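Local coordinates for lipoprotein (PDB 7RAG) that is the LolA-family lipoprotein GerS, which allosterically activates the cell-wall amidase CwlD during spore formation, at residues Gly102-Asn107 with Lys148-Met153. Numbering follows the deposited sequence.
Sequences GDFIKN and KNPEKM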
# COMPACT_ATOMS: atom_id res chain seq x y z
N GLY A 102 -21.59 7.90 -4.94
CA GLY A 102 -21.04 8.58 -6.10
C GLY A 102 -20.35 7.65 -7.08
O GLY A 102 -20.11 8.05 -8.23
N ASP A 103 -20.01 6.44 -6.66
CA ASP A 103 -19.40 5.45 -7.55
C ASP A 103 -20.47 4.86 -8.45
O ASP A 103 -21.40 4.20 -7.96
CB ASP A 103 -18.71 4.36 -6.73
CG ASP A 103 -18.13 3.26 -7.58
OD1 ASP A 103 -17.98 3.44 -8.81
OD2 ASP A 103 -17.82 2.19 -6.99
N PHE A 104 -20.36 5.08 -9.74
CA PHE A 104 -21.37 4.64 -10.69
C PHE A 104 -20.86 3.67 -11.74
O PHE A 104 -21.64 2.84 -12.20
CB PHE A 104 -22.01 5.84 -11.41
CG PHE A 104 -21.02 6.67 -12.15
CD1 PHE A 104 -20.80 6.46 -13.50
CD2 PHE A 104 -20.32 7.67 -11.49
CE1 PHE A 104 -19.89 7.22 -14.19
CE2 PHE A 104 -19.40 8.45 -12.18
CZ PHE A 104 -19.18 8.22 -13.54
N ILE A 105 -19.59 3.75 -12.15
CA ILE A 105 -19.08 2.74 -13.07
C ILE A 105 -19.12 1.39 -12.38
O ILE A 105 -18.85 1.28 -11.17
CB ILE A 105 -17.65 3.02 -13.55
CG1 ILE A 105 -17.43 4.48 -13.94
CG2 ILE A 105 -17.31 2.10 -14.73
CD1 ILE A 105 -16.01 4.74 -14.46
N LYS A 106 -19.44 0.36 -13.15
CA LYS A 106 -19.39 -1.05 -12.76
C LYS A 106 -20.58 -1.48 -11.92
O LYS A 106 -20.71 -2.67 -11.64
CB LYS A 106 -18.09 -1.44 -12.02
CG LYS A 106 -16.84 -1.60 -12.91
CD LYS A 106 -15.63 -2.09 -12.10
CE LYS A 106 -16.05 -2.62 -10.73
NZ LYS A 106 -14.91 -3.23 -10.00
N ASN A 107 -21.47 -0.57 -11.51
CA ASN A 107 -22.80 -0.99 -11.09
C ASN A 107 -23.86 -0.61 -12.10
O ASN A 107 -24.77 -1.40 -12.36
CB ASN A 107 -23.18 -0.40 -9.73
CG ASN A 107 -24.62 -0.74 -9.33
OD1 ASN A 107 -25.44 0.15 -9.06
ND2 ASN A 107 -24.93 -2.04 -9.30
N LYS A 148 -24.29 11.68 -22.00
CA LYS A 148 -24.14 10.42 -21.27
C LYS A 148 -23.26 10.56 -20.04
O LYS A 148 -22.74 9.56 -19.53
CB LYS A 148 -23.60 9.29 -22.17
CG LYS A 148 -24.05 9.37 -23.63
CD LYS A 148 -25.34 8.64 -23.87
CE LYS A 148 -26.18 9.34 -24.91
NZ LYS A 148 -25.40 9.83 -26.07
N ASN A 149 -23.05 11.80 -19.56
CA ASN A 149 -22.37 11.96 -18.29
C ASN A 149 -23.40 11.92 -17.16
O ASN A 149 -24.53 12.36 -17.34
CB ASN A 149 -21.62 13.30 -18.23
CG ASN A 149 -20.47 13.40 -19.25
OD1 ASN A 149 -19.71 12.45 -19.46
ND2 ASN A 149 -20.34 14.56 -19.87
N PRO A 150 -23.05 11.38 -16.00
CA PRO A 150 -24.00 11.39 -14.88
C PRO A 150 -24.22 12.81 -14.38
O PRO A 150 -23.28 13.60 -14.27
CB PRO A 150 -23.31 10.53 -13.82
CG PRO A 150 -21.86 10.70 -14.09
CD PRO A 150 -21.73 10.86 -15.60
N GLU A 151 -25.48 13.14 -14.08
CA GLU A 151 -25.80 14.45 -13.51
C GLU A 151 -26.06 14.38 -12.02
O GLU A 151 -25.55 15.20 -11.25
CB GLU A 151 -27.02 15.05 -14.22
CG GLU A 151 -26.83 15.24 -15.72
CD GLU A 151 -27.48 16.52 -16.26
OE1 GLU A 151 -28.58 16.88 -15.79
OE2 GLU A 151 -26.89 17.16 -17.16
N LYS A 152 -26.84 13.39 -11.58
CA LYS A 152 -27.29 13.33 -10.20
C LYS A 152 -27.42 11.88 -9.76
O LYS A 152 -27.73 10.99 -10.56
CB LYS A 152 -28.62 14.06 -10.02
CG LYS A 152 -29.00 14.27 -8.58
CD LYS A 152 -30.19 15.21 -8.45
CE LYS A 152 -31.49 14.56 -8.92
NZ LYS A 152 -32.68 15.34 -8.44
N MSE A 153 -27.21 11.66 -8.47
CA MSE A 153 -27.46 10.36 -7.90
C MSE A 153 -28.12 10.48 -6.54
O MSE A 153 -27.73 11.33 -5.76
CB MSE A 153 -26.18 9.56 -7.78
CG MSE A 153 -26.48 8.14 -7.37
SE MSE A 153 -25.02 7.19 -6.50
CE MSE A 153 -24.05 6.58 -8.12
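Gly102 opens the contact, its backbone N lying 3.8 Å from SE of Met153, a selenomethionine in the crystallised protein. With a phi of 108° the backbone here turns in a way that would press any CB against the preceding carbonyl oxygen, so glycine suits the place. Its own O lies in plane at the edge of the Phe104 ring and accepts a hydrogen bond from Tyr168 OH on strand 162-173, which ties the loop to the sheet beneath. The CB of Asp103 heads away from the strand, and the residue meets it through its backbone: Asp103 O is 3.6 Å from Met153 CE. The buried carboxylate is served within the loop, where OD2 bonds to Leu99 N. Phe104 meets both Met153 and Pro150. Its CB touches Met153 CE at 3.9 Å, while its ring receives Pro150 over one face, the two side chains crossing at about a right angle. Pro150 CG stands 3.9 Å from the ring centroid and 19° off the normal. It is shifted toward the rim, where CZ is its nearest atom at 3.7 Å. The compact, rigid pyrrolidine ring thus presents its CG hydrogens to the flat aromatic face, a CH-pi contact made mainly of dispersion. Met153, with CG anti to the backbone N (chi1 -172°), extends toward the loop before bending at chi3, and this flexible selenoether chain fits the irregular backbone between Gly102 and Phe104. Ile19 and Tyr25 of the second subunit, another copy of this protein, also pack on Phe104. The loop between the two antiparallel sheets thus lies on strand 150-156 through dispersion and CH-pi contacts, while hydrogen bonds with Leu99 N and Tyr168 OH satisfy two oxygens of the loop, Asp103 OD2 and Gly102 O.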